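Long-range contacts in extracellular sialidase/neuraminidase, putative (PDB 2XZI), which probably hydrolyses glycosides of the deaminated sialic acid KDN, as a secreted fungal sialidase-family enzyme described as a KDNase: residues A[3-8]-A[288-293]; A[307-312]-A[378-383]; A[344-349]-A[372-377]. All blocks are in the same frame, centred on the assembly; numbering follows the deposited sequence. Where two conformers were deposited one is given.

Interaction 1 of 3, residues A[3-8]-A[288-293]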
loop_
_atom_site.group_PDB
_atom_site.type_symbol
_atom_site.label_atom_id
_atom_site.label_comp_id
_atom_site.label_asym_id
_atom_site.label_seq_id
_atom_site.Cartn_x
_atom_site.Cartn_y
_atom_site.Cartn_z
ATOM N N ASP A 3 20.828 2.362 -19.854
ATOM C CA ASP A 3 19.919 3.194 -19.068
ATOM C C ASP A 3 20.685 4.428 -18.626
ATOM O O ASP A 3 21.594 4.326 -17.776
ATOM C CB ASP A 3 19.343 2.430 -17.870
ATOM C CG ASP A 3 18.232 3.212 -17.153
ATOM O OD1 ASP A 3 18.201 4.448 -17.257
ATOM O OD2 ASP A 3 17.382 2.588 -16.485
ATOM N N PRO A 4 20.325 5.592 -19.197
ATOM C CA PRO A 4 21.032 6.840 -18.915
ATOM C C PRO A 4 20.923 7.243 -17.454
ATOM O O PRO A 4 21.744 8.018 -16.975
ATOM C CB PRO A 4 20.301 7.871 -19.788
ATOM C CG PRO A 4 18.938 7.280 -20.004
ATOM C CD PRO A 4 19.196 5.816 -20.126
ATOM N N ALA A 5 19.912 6.734 -16.750
ATOM C CA ALA A 5 19.726 7.089 -15.340
ATOM C C ALA A 5 20.886 6.665 -14.446
ATOM O O ALA A 5 21.149 7.296 -13.419
ATOM C CB ALA A 5 18.436 6.488 -14.814
ATOM N N LYS A 6 21.584 5.607 -14.829
ATOM C CA LYS A 6 22.727 5.129 -14.055
ATOM C C LYS A 6 23.820 6.194 -13.947
ATOM O O LYS A 6 24.587 6.196 -12.977
ATOM C CB LYS A 6 23.265 3.829 -14.641
ATOM C CG LYS A 6 24.299 3.127 -13.750
ATOM C CD LYS A 6 24.647 1.742 -14.274
ATOM C CE LYS A 6 25.566 1.005 -13.320
ATOM N NZ LYS A 6 26.034 -0.293 -13.909
ATOM N N SER A 7 23.851 7.116 -14.915
ATOM C CA SER A 7 24.890 8.147 -14.971
ATOM C C SER A 7 24.584 9.351 -14.085
ATOM O O SER A 7 25.471 10.164 -13.822
ATOM C CB SER A 7 25.142 8.586 -16.417
ATOM O OG SER A 7 25.756 7.540 -17.161
ATOM N N ALA A 8 23.332 9.473 -13.631
ATOM C CA ALA A 8 22.977 10.564 -12.732
ATOM C C ALA A 8 23.651 10.304 -11.384
ATOM O O ALA A 8 24.006 9.172 -11.093
ATOM C CB ALA A 8 21.469 10.645 -12.552
ATOM N N PRO A 288 14.172 4.347 -21.955
ATOM C CA PRO A 288 13.704 2.974 -21.760
ATOM C C PRO A 288 12.539 2.925 -20.777
ATOM O O PRO A 288 12.632 3.487 -19.687
ATOM C CB PRO A 288 14.938 2.261 -21.189
ATOM C CG PRO A 288 15.733 3.343 -20.519
ATOM C CD PRO A 288 15.323 4.671 -21.088
ATOM N N ALA A 289 11.446 2.277 -21.171
ATOM C CA ALA A 289 10.277 2.134 -20.307
ATOM C C ALA A 289 10.625 1.295 -19.082
ATOM O O ALA A 289 11.374 0.319 -19.193
ATOM C CB ALA A 289 9.142 1.505 -21.071
ATOM N N ARG A 290 10.099 1.686 -17.919
ATOM C CA ARG A 290 10.436 1.007 -16.664
ATOM C C ARG A 290 9.220 0.762 -15.778
ATOM O O ARG A 290 8.375 1.651 -15.608
ATOM C CB ARG A 290 11.470 1.830 -15.880
ATOM C CG ARG A 290 12.788 2.145 -16.647
ATOM C CD ARG A 290 13.750 2.920 -15.756
ATOM N NE ARG A 290 14.786 3.718 -16.431
ATOM C CZ ARG A 290 14.607 4.950 -16.912
ATOM N NH1 ARG A 290 13.418 5.547 -16.876
ATOM N NH2 ARG A 290 15.634 5.594 -17.438
ATOM N N THR A 291 9.165 -0.439 -15.198
ATOM C CA THR A 291 8.255 -0.791 -14.129
ATOM C C THR A 291 9.133 -1.064 -12.928
ATOM O O THR A 291 10.197 -1.698 -13.050
ATOM C CB THR A 291 7.444 -2.059 -14.457
ATOM O OG1 THR A 291 6.753 -1.897 -15.700
ATOM C CG2 THR A 291 6.412 -2.352 -13.388
ATOM N N ILE A 292 8.701 -0.560 -11.770
ATOM C CA ILE A 292 9.387 -0.735 -10.491
ATOM C C ILE A 292 8.590 -1.712 -9.612
ATOM O O ILE A 292 7.358 -1.680 -9.582
ATOM C CB ILE A 292 9.531 0.625 -9.727
ATOM C CG1 ILE A 292 9.883 1.814 -10.650
ATOM C CG2 ILE A 292 10.507 0.463 -8.554
ATOM C CD1 ILE A 292 11.218 1.691 -11.430
ATOM N N PHE A 293 9.305 -2.591 -8.908
ATOM C CA PHE A 293 8.684 -3.536 -7.976
ATOM C C PHE A 293 9.419 -3.516 -6.638
ATOM O O PHE A 293 10.645 -3.368 -6.603
ATOM C CB PHE A 293 8.675 -4.953 -8.554
ATOM C CG PHE A 293 7.986 -5.946 -7.669
ATOM C CD1 PHE A 293 6.599 -5.944 -7.541
ATOM C CD2 PHE A 293 8.725 -6.871 -6.929
ATOM C CE1 PHE A 293 5.948 -6.845 -6.712
ATOM C CE2 PHE A 293 8.077 -7.784 -6.086
ATOM C CZ PHE A 293 6.677 -7.768 -5.978
#
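D3 turns its CG anti to its backbone N (chi1 -172°), and R290 turns its CG anti to its own carbonyl carbon, with the chain extended from CG to NE. The carboxylate and guanidinium reach toward each other, tip to tip. The contact ties the N-terminal region, with its Asx turn and short 3-10 segment, to an inner strand of one blade of the beta-propeller.

The salt bridge is side-on and uses two nitrogens. R290 NH2 donates to D3 OD1 at 2.8 Å, and R290 NE donates to D3 OD2, also at 2.8 Å. Both bonds are nearly straight. Both oxygens lie close to the guanidinium plane and are met on their syn sides. The nitrogens lie about 30° out of the carboxylate plane, and the two planes are 28° apart.

D3 OD1 has a second donor. A5 N reaches it at 2.9 Å on the anti side, from the opposite face of the carboxylate to R290 NH2. This bond closes the Asx turn that leads into residues 4-7. D3 OD2 also pairs with Y311 OH, and R290 NH1 bonds N284 OD1 on the neighbouring strand. The carboxylate is thus held at both oxygens. R290 is buried, and its charge is probably balanced by D3.

Looser contacts surround the ion pair. P4 and P288 make an apolar contact, reaching toward each other with P4 CD 4.2 Å from P288 CD. P288 follows a cis peptide bond, and its CG sits 4.2 Å from D3 CG. A5 CB approaches R290 NH2 obliquely at 3.9 Å. The carbonyl oxygen of P288, itself bonded to N284 ND2, lies over one face of the R290 guanidinium, offset toward the rim.

Interaction 2 of 3, residues A[307-312]-A[378-383]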
loop_
_atom_site.group_PDB
_atom_site.type_symbol
_atom_site.label_atom_id
_atom_site.label_comp_id
_atom_site.label_asym_id
_atom_site.label_seq_id
_atom_site.Cartn_x
_atom_site.Cartn_y
_atom_site.Cartn_z
ATOM N N VAL A 307 14.148 -3.262 -3.973
ATOM C CA VAL A 307 13.467 -2.533 -5.047
ATOM C C VAL A 307 14.116 -2.917 -6.377
ATOM O O VAL A 307 15.343 -3.012 -6.447
ATOM C CB VAL A 307 13.467 -0.997 -4.790
ATOM C CG1 VAL A 307 14.890 -0.393 -4.847
ATOM C CG2 VAL A 307 12.520 -0.308 -5.761
ATOM N N ARG A 308 13.300 -3.142 -7.410
ATOM C CA ARG A 308 13.767 -3.653 -8.695
ATOM C C ARG A 308 13.167 -2.912 -9.873
ATOM O O ARG A 308 12.085 -2.308 -9.752
ATOM C CB ARG A 308 13.331 -5.106 -8.854
ATOM C CG ARG A 308 13.787 -6.054 -7.746
ATOM C CD ARG A 308 13.126 -7.372 -8.034
ATOM N NE ARG A 308 13.241 -8.388 -6.999
ATOM C CZ ARG A 308 14.056 -9.434 -7.069
ATOM N NH1 ARG A 308 14.896 -9.566 -8.103
ATOM N NH2 ARG A 308 14.023 -10.351 -6.109
ATOM N N ILE A 309 13.838 -3.032 -11.025
ATOM C CA ILE A 309 13.381 -2.448 -12.295
ATOM C C ILE A 309 13.195 -3.540 -13.347
ATOM O O ILE A 309 14.037 -4.444 -13.480
ATOM C CB ILE A 309 14.361 -1.382 -12.835
ATOM C CG1 ILE A 309 14.547 -0.219 -11.835
ATOM C CG2 ILE A 309 13.930 -0.864 -14.212
ATOM C CD1 ILE A 309 15.861 0.587 -12.014
ATOM N N SER A 310 12.089 -3.466 -14.089
ATOM C CA SER A 310 11.970 -4.267 -15.314
ATOM C C SER A 310 11.890 -3.339 -16.504
ATOM O O SER A 310 11.160 -2.345 -16.459
ATOM C CB SER A 310 10.728 -5.152 -15.299
ATOM O OG SER A 310 10.638 -5.885 -16.531
ATOM N N TYR A 311 12.588 -3.704 -17.579
ATOM C CA TYR A 311 12.528 -3.002 -18.855
ATOM C C TYR A 311 11.639 -3.736 -19.858
ATOM O O TYR A 311 11.467 -3.274 -20.991
ATOM C CB TYR A 311 13.938 -2.860 -19.431
ATOM C CG TYR A 311 14.862 -2.091 -18.534
ATOM C CD1 TYR A 311 14.815 -0.705 -18.498
ATOM C CD2 TYR A 311 15.770 -2.752 -17.703
ATOM C CE1 TYR A 311 15.668 0.024 -17.669
ATOM C CE2 TYR A 311 16.632 -2.037 -16.875
ATOM C CZ TYR A 311 16.567 -0.661 -16.857
ATOM O OH TYR A 311 17.423 0.035 -16.039
ATOM N N ASP A 312 11.070 -4.862 -19.452
ATOM C CA ASP A 312 10.270 -5.695 -20.364
ATOM C C ASP A 312 8.900 -5.103 -20.614
ATOM O O ASP A 312 8.265 -4.588 -19.693
ATOM C CB ASP A 312 10.116 -7.115 -19.822
ATOM C CG ASP A 312 11.415 -7.896 -19.821
ATOM O OD1 ASP A 312 12.293 -7.648 -20.681
ATOM O OD2 ASP A 312 11.550 -8.787 -18.964
ATOM N N SER A 378 19.155 6.070 -10.406
ATOM C CA SER A 378 20.598 5.897 -10.282
ATOM C C SER A 378 20.984 5.140 -9.019
ATOM O O SER A 378 21.846 4.284 -9.054
ATOM C CB SER A 378 21.296 7.240 -10.255
ATOM O OG SER A 378 22.672 7.024 -10.046
ATOM N N TRP A 379 20.326 5.448 -7.909
ATOM C CA TRP A 379 20.617 4.731 -6.675
ATOM C C TRP A 379 20.352 3.228 -6.835
ATOM O O TRP A 379 21.178 2.401 -6.438
ATOM C CB TRP A 379 19.862 5.314 -5.477
ATOM C CG TRP A 379 20.213 4.624 -4.209
ATOM C CD1 TRP A 379 21.281 4.885 -3.403
ATOM C CD2 TRP A 379 19.512 3.532 -3.608
ATOM N NE1 TRP A 379 21.282 4.033 -2.327
ATOM C CE2 TRP A 379 20.204 3.194 -2.421
ATOM C CE3 TRP A 379 18.355 2.810 -3.947
ATOM C CZ2 TRP A 379 19.783 2.158 -1.573
ATOM C CZ3 TRP A 379 17.925 1.792 -3.094
ATOM C CH2 TRP A 379 18.638 1.477 -1.921
ATOM N N ILE A 380 19.229 2.862 -7.446
ATOM C CA ILE A 380 18.933 1.448 -7.653
ATOM C C ILE A 380 19.981 0.804 -8.553
ATOM O O ILE A 380 20.512 -0.266 -8.238
ATOM C CB ILE A 380 17.557 1.232 -8.304
ATOM C CG1 ILE A 380 16.444 1.872 -7.462
ATOM C CG2 ILE A 380 17.281 -0.264 -8.482
ATOM C CD1 ILE A 380 15.030 1.817 -8.108
ATOM N N LEU A 381 20.257 1.456 -9.681
ATOM C CA LEU A 381 21.151 0.914 -10.724
ATOM C C LEU A 381 22.617 0.797 -10.323
ATOM O O LEU A 381 23.338 -0.033 -10.870
ATOM C CB LEU A 381 21.022 1.735 -12.010
ATOM C CG LEU A 381 19.644 1.648 -12.655
ATOM C CD1 LEU A 381 19.487 2.781 -13.678
ATOM C CD2 LEU A 381 19.421 0.269 -13.268
ATOM N N ASN A 382 23.048 1.618 -9.373
ATOM C CA ASN A 382 24.417 1.569 -8.872
ATOM C C ASN A 382 24.586 0.643 -7.665
ATOM O O ASN A 382 25.629 0.650 -7.004
ATOM C CB ASN A 382 24.921 2.994 -8.633
ATOM C CG ASN A 382 25.261 3.688 -9.943
ATOM O OD1 ASN A 382 26.230 3.323 -10.614
ATOM N ND2 ASN A 382 24.458 4.680 -10.330
ATOM N N GLY A 383 23.570 -0.178 -7.398
ATOM C CA GLY A 383 23.631 -1.170 -6.329
ATOM C C GLY A 383 24.721 -2.199 -6.617
ATOM O O GLY A 383 24.992 -2.495 -7.785
#
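I380 rests against V307 and I309 on one face of strand 305-310. This is apolar helix-on-sheet packing on the face of a beta-propeller blade, and no hydrogen bond crosses it. V307 CG1 lies between its backbone N and carbonyl carbon (chi1 66°) and comes 3.8 Å from I380 CG1, the side chains crossing at about a right angle. I380 CD1 touches both methyls of V307. The tip of I309 is shared: its CD1 is 3.9 Å from I380 CG2 and 3.8 Å from L381 CD2.

Aromatic groups extend the patch at each end. V307 CG1 meets W379 CZ3 at the edge of the indole, 4.1 Å away. Y311 and L381 reach toward each other tip to tip, and Y311 OH stands 3.4 Å from L381 CD2. The hydroxyl has its polar partner in D3 OD2. One face of the Y311 ring is covered near its rim by I309 CG2.

Polar bonds lie within the segments or go outside them. D312 N donates to S310 OG, an ST turn. S378 O takes N382 N and N382 ND2 from opposite faces of its carbonyl plane. N382 ND2 also bonds K6 O, and S378 OG bonds A8 O.

F375 of strand 368-375 touches both V307 and I380, while I292 of strand 290-294 lies against V307 and I309. Helix 377-381 thus bridges the last two blades in the chain.

Interaction 3 of 3, residues A[344-349]-A[372-377]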
loop_
_atom_site.group_PDB
_atom_site.type_symbol
_atom_site.label_atom_id
_atom_site.label_comp_id
_atom_site.label_asym_id
_atom_site.label_seq_id
_atom_site.Cartn_x
_atom_site.Cartn_y
_atom_site.Cartn_z
ATOM N N THR A 344 7.734 10.900 -7.244
ATOM C CA THR A 344 7.676 12.249 -6.679
ATOM C C THR A 344 7.785 13.266 -7.800
ATOM O O THR A 344 8.154 12.930 -8.934
ATOM C CB THR A 344 8.839 12.518 -5.703
ATOM O OG1 THR A 344 10.080 12.528 -6.427
ATOM C CG2 THR A 344 8.893 11.463 -4.596
ATOM N N GLY A 345 7.469 14.514 -7.477
ATOM C CA GLY A 345 7.591 15.619 -8.425
ATOM C C GLY A 345 9.002 15.971 -8.851
ATOM O O GLY A 345 9.199 16.668 -9.856
ATOM N N ASP A 346 9.996 15.479 -8.117
ATOM C CA ASP A 346 11.396 15.768 -8.409
ATOM C C ASP A 346 12.155 14.533 -8.883
ATOM O O ASP A 346 13.345 14.376 -8.578
ATOM C CB ASP A 346 12.105 16.461 -7.228
ATOM C CG ASP A 346 12.241 15.569 -5.988
ATOM O OD1 ASP A 346 11.393 14.691 -5.747
ATOM O OD2 ASP A 346 13.206 15.774 -5.234
ATOM N N TYR A 347 11.467 13.671 -9.632
ATOM C CA TYR A 347 12.133 12.577 -10.355
ATOM C C TYR A 347 12.802 11.589 -9.396
ATOM O O TYR A 347 13.910 11.111 -9.642
ATOM C CB TYR A 347 13.134 13.127 -11.386
ATOM C CG TYR A 347 12.555 14.196 -12.283
ATOM C CD1 TYR A 347 11.743 13.854 -13.361
ATOM C CD2 TYR A 347 12.816 15.548 -12.054
ATOM C CE1 TYR A 347 11.191 14.834 -14.181
ATOM C CE2 TYR A 347 12.272 16.530 -12.870
ATOM C CZ TYR A 347 11.463 16.163 -13.924
ATOM O OH TYR A 347 10.933 17.143 -14.737
ATOM N N LYS A 348 12.115 11.304 -8.296
ATOM C CA LYS A 348 12.520 10.241 -7.381
ATOM C C LYS A 348 11.389 9.240 -7.244
ATOM O O LYS A 348 10.245 9.485 -7.661
ATOM C CB LYS A 348 12.868 10.762 -5.978
ATOM C CG LYS A 348 13.756 11.986 -5.889
ATOM C CD LYS A 348 15.153 11.723 -6.353
ATOM C CE LYS A 348 16.042 12.925 -6.046
ATOM N NZ LYS A 348 15.785 14.168 -6.832
ATOM N N ILE A 349 11.734 8.090 -6.686
ATOM C CA ILE A 349 10.759 7.145 -6.180
ATOM C C ILE A 349 10.591 7.413 -4.667
ATOM O O ILE A 349 11.563 7.555 -3.916
ATOM C CB ILE A 349 11.196 5.687 -6.466
ATOM C CG1 ILE A 349 11.225 5.418 -7.991
ATOM C CG2 ILE A 349 10.262 4.685 -5.795
ATOM C CD1 ILE A 349 11.997 4.190 -8.385
ATOM N N TRP A 372 9.767 6.393 5.575
ATOM C CA TRP A 372 9.679 7.045 4.271
ATOM C C TRP A 372 11.046 7.112 3.606
ATOM O O TRP A 372 12.031 7.546 4.218
ATOM C CB TRP A 372 9.119 8.449 4.449
ATOM C CG TRP A 372 9.189 9.372 3.277
ATOM C CD1 TRP A 372 9.925 10.526 3.211
ATOM C CD2 TRP A 372 8.465 9.279 2.042
ATOM N NE1 TRP A 372 9.717 11.149 2.002
ATOM C CE2 TRP A 372 8.822 10.413 1.270
ATOM C CE3 TRP A 372 7.561 8.344 1.501
ATOM C CZ2 TRP A 372 8.298 10.648 -0.002
ATOM C CZ3 TRP A 372 7.047 8.580 0.227
ATOM C CH2 TRP A 372 7.419 9.730 -0.503
ATOM N N ARG A 373 11.104 6.703 2.350
ATOM C CA ARG A 373 12.348 6.706 1.601
ATOM C C ARG A 373 12.131 7.458 0.315
ATOM O O ARG A 373 11.048 7.352 -0.304
ATOM C CB ARG A 373 12.756 5.300 1.228
ATOM C CG ARG A 373 13.139 4.427 2.384
ATOM C CD ARG A 373 13.602 3.050 1.908
ATOM N NE ARG A 373 14.295 2.359 2.990
ATOM C CZ ARG A 373 15.566 2.577 3.320
ATOM N NH1 ARG A 373 16.300 3.457 2.649
ATOM N NH2 ARG A 373 16.102 1.914 4.337
ATOM N N ARG A 374 13.160 8.204 -0.088
ATOM C CA ARG A 374 13.269 8.726 -1.444
ATOM C C ARG A 374 14.563 8.218 -2.036
ATOM O O ARG A 374 15.605 8.253 -1.371
ATOM C CB ARG A 374 13.258 10.249 -1.442
ATOM C CG ARG A 374 11.915 10.833 -1.087
ATOM C CD ARG A 374 11.975 12.268 -0.529
ATOM N NE ARG A 374 12.989 13.097 -1.176
ATOM C CZ ARG A 374 12.839 13.702 -2.353
ATOM N NH1 ARG A 374 11.693 13.603 -3.021
ATOM N NH2 ARG A 374 13.858 14.386 -2.874
ATOM N N PHE A 375 14.522 7.773 -3.287
ATOM C CA PHE A 375 15.743 7.404 -3.990
ATOM C C PHE A 375 15.500 7.556 -5.467
ATOM O O PHE A 375 14.358 7.499 -5.917
ATOM C CB PHE A 375 16.182 5.966 -3.642
ATOM C CG PHE A 375 15.070 4.948 -3.679
ATOM C CD1 PHE A 375 14.688 4.374 -4.868
ATOM C CD2 PHE A 375 14.432 4.543 -2.511
ATOM C CE1 PHE A 375 13.676 3.428 -4.908
ATOM C CE2 PHE A 375 13.422 3.593 -2.546
ATOM C CZ PHE A 375 13.053 3.034 -3.759
ATOM N N ASN A 376 16.560 7.790 -6.231
ATOM C CA ASN A 376 16.410 7.852 -7.674
ATOM C C ASN A 376 16.779 6.549 -8.359
ATOM O O ASN A 376 17.228 5.590 -7.725
ATOM C CB ASN A 376 17.144 9.054 -8.281
ATOM C CG ASN A 376 18.647 9.036 -8.044
ATOM O OD1 ASN A 376 19.212 8.121 -7.423
ATOM N ND2 ASN A 376 19.304 10.073 -8.536
ATOM N N LEU A 377 16.529 6.503 -9.661
ATOM C CA LEU A 377 16.843 5.319 -10.450
ATOM C C LEU A 377 18.331 5.019 -10.372
ATOM O O LEU A 377 18.726 3.856 -10.268
ATOM C CB LEU A 377 16.413 5.505 -11.903
ATOM C CG LEU A 377 14.914 5.571 -12.166
ATOM C CD1 LEU A 377 14.721 5.980 -13.616
ATOM C CD2 LEU A 377 14.214 4.244 -11.847
HETATM O O HOH W 1 14.446 8.470 -10.280
#
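I349 and F375 form an antiparallel hydrogen-bonded pair: I349 N donates to F375 O at 2.8 Å, and F375 N to I349 O at 3.0 Å. R374 CA adds a CA-H...O contact to I349 O. The side chains cross on one face of the sheet, with I349 CB 3.7 Å from F375 CE1. I349 CD1 also meets L377 CD2.

Beside the pair lies a salt bridge. R374 grips D346 end-on: NH1 bonds OD1 at 3.0 Å, and NH2 bonds OD2 at 2.8 Å. Both oxygens use their syn lone pairs, and the planes are nearly coplanar, 16° apart. K348 CG covers one face of the guanidinium.

A second shell fixes these groups. T344 OG1 donates to D346 OD1 at 2.6 Å and accepts from K348 N. The K348 chain bends at chi2 and chi4, and its NZ donates to D346 O, with a weak bond to D346 OD2. K348 NZ and R374 NH2 lie close together, and D346 probably offsets their like charges. A water bridges Y347 O and L377 N.

Y11 OH bonds R374 NH2, and the Y11 ring makes a cation-pi contact with K348. N376 is the N-cap of helix 377-381: its OD1 bonds Y11 N and W379 N. The I349-F375 pair joins two C-terminal strands of a blade whose outermost strand, 12-18, comes from the N-terminus: the velcro closure of beta-propellers.

Overall arrangement
Interaction 1 is a surface contact, while interactions 2 and 3 are buried. Their chemistry differs accordingly. Interaction 1 depends on an ion pair, interaction 2 is apolar with no hydrogen bond across it, and interaction 3 combines strand pairing, a salt-bridge network and apolar side chains. Interactions 1 and 2 use neighbouring strands of one sheet, 290-294 and 305-310, and meet at the polar ends of D3 and Y311. Interaction 3 lies in the adjoining blade and is nested inside the chain loop closed by interaction 2. Helix 377-381 joins all three: L377 packs on R290, A5 and I309, and I380 packs on I349 and F375.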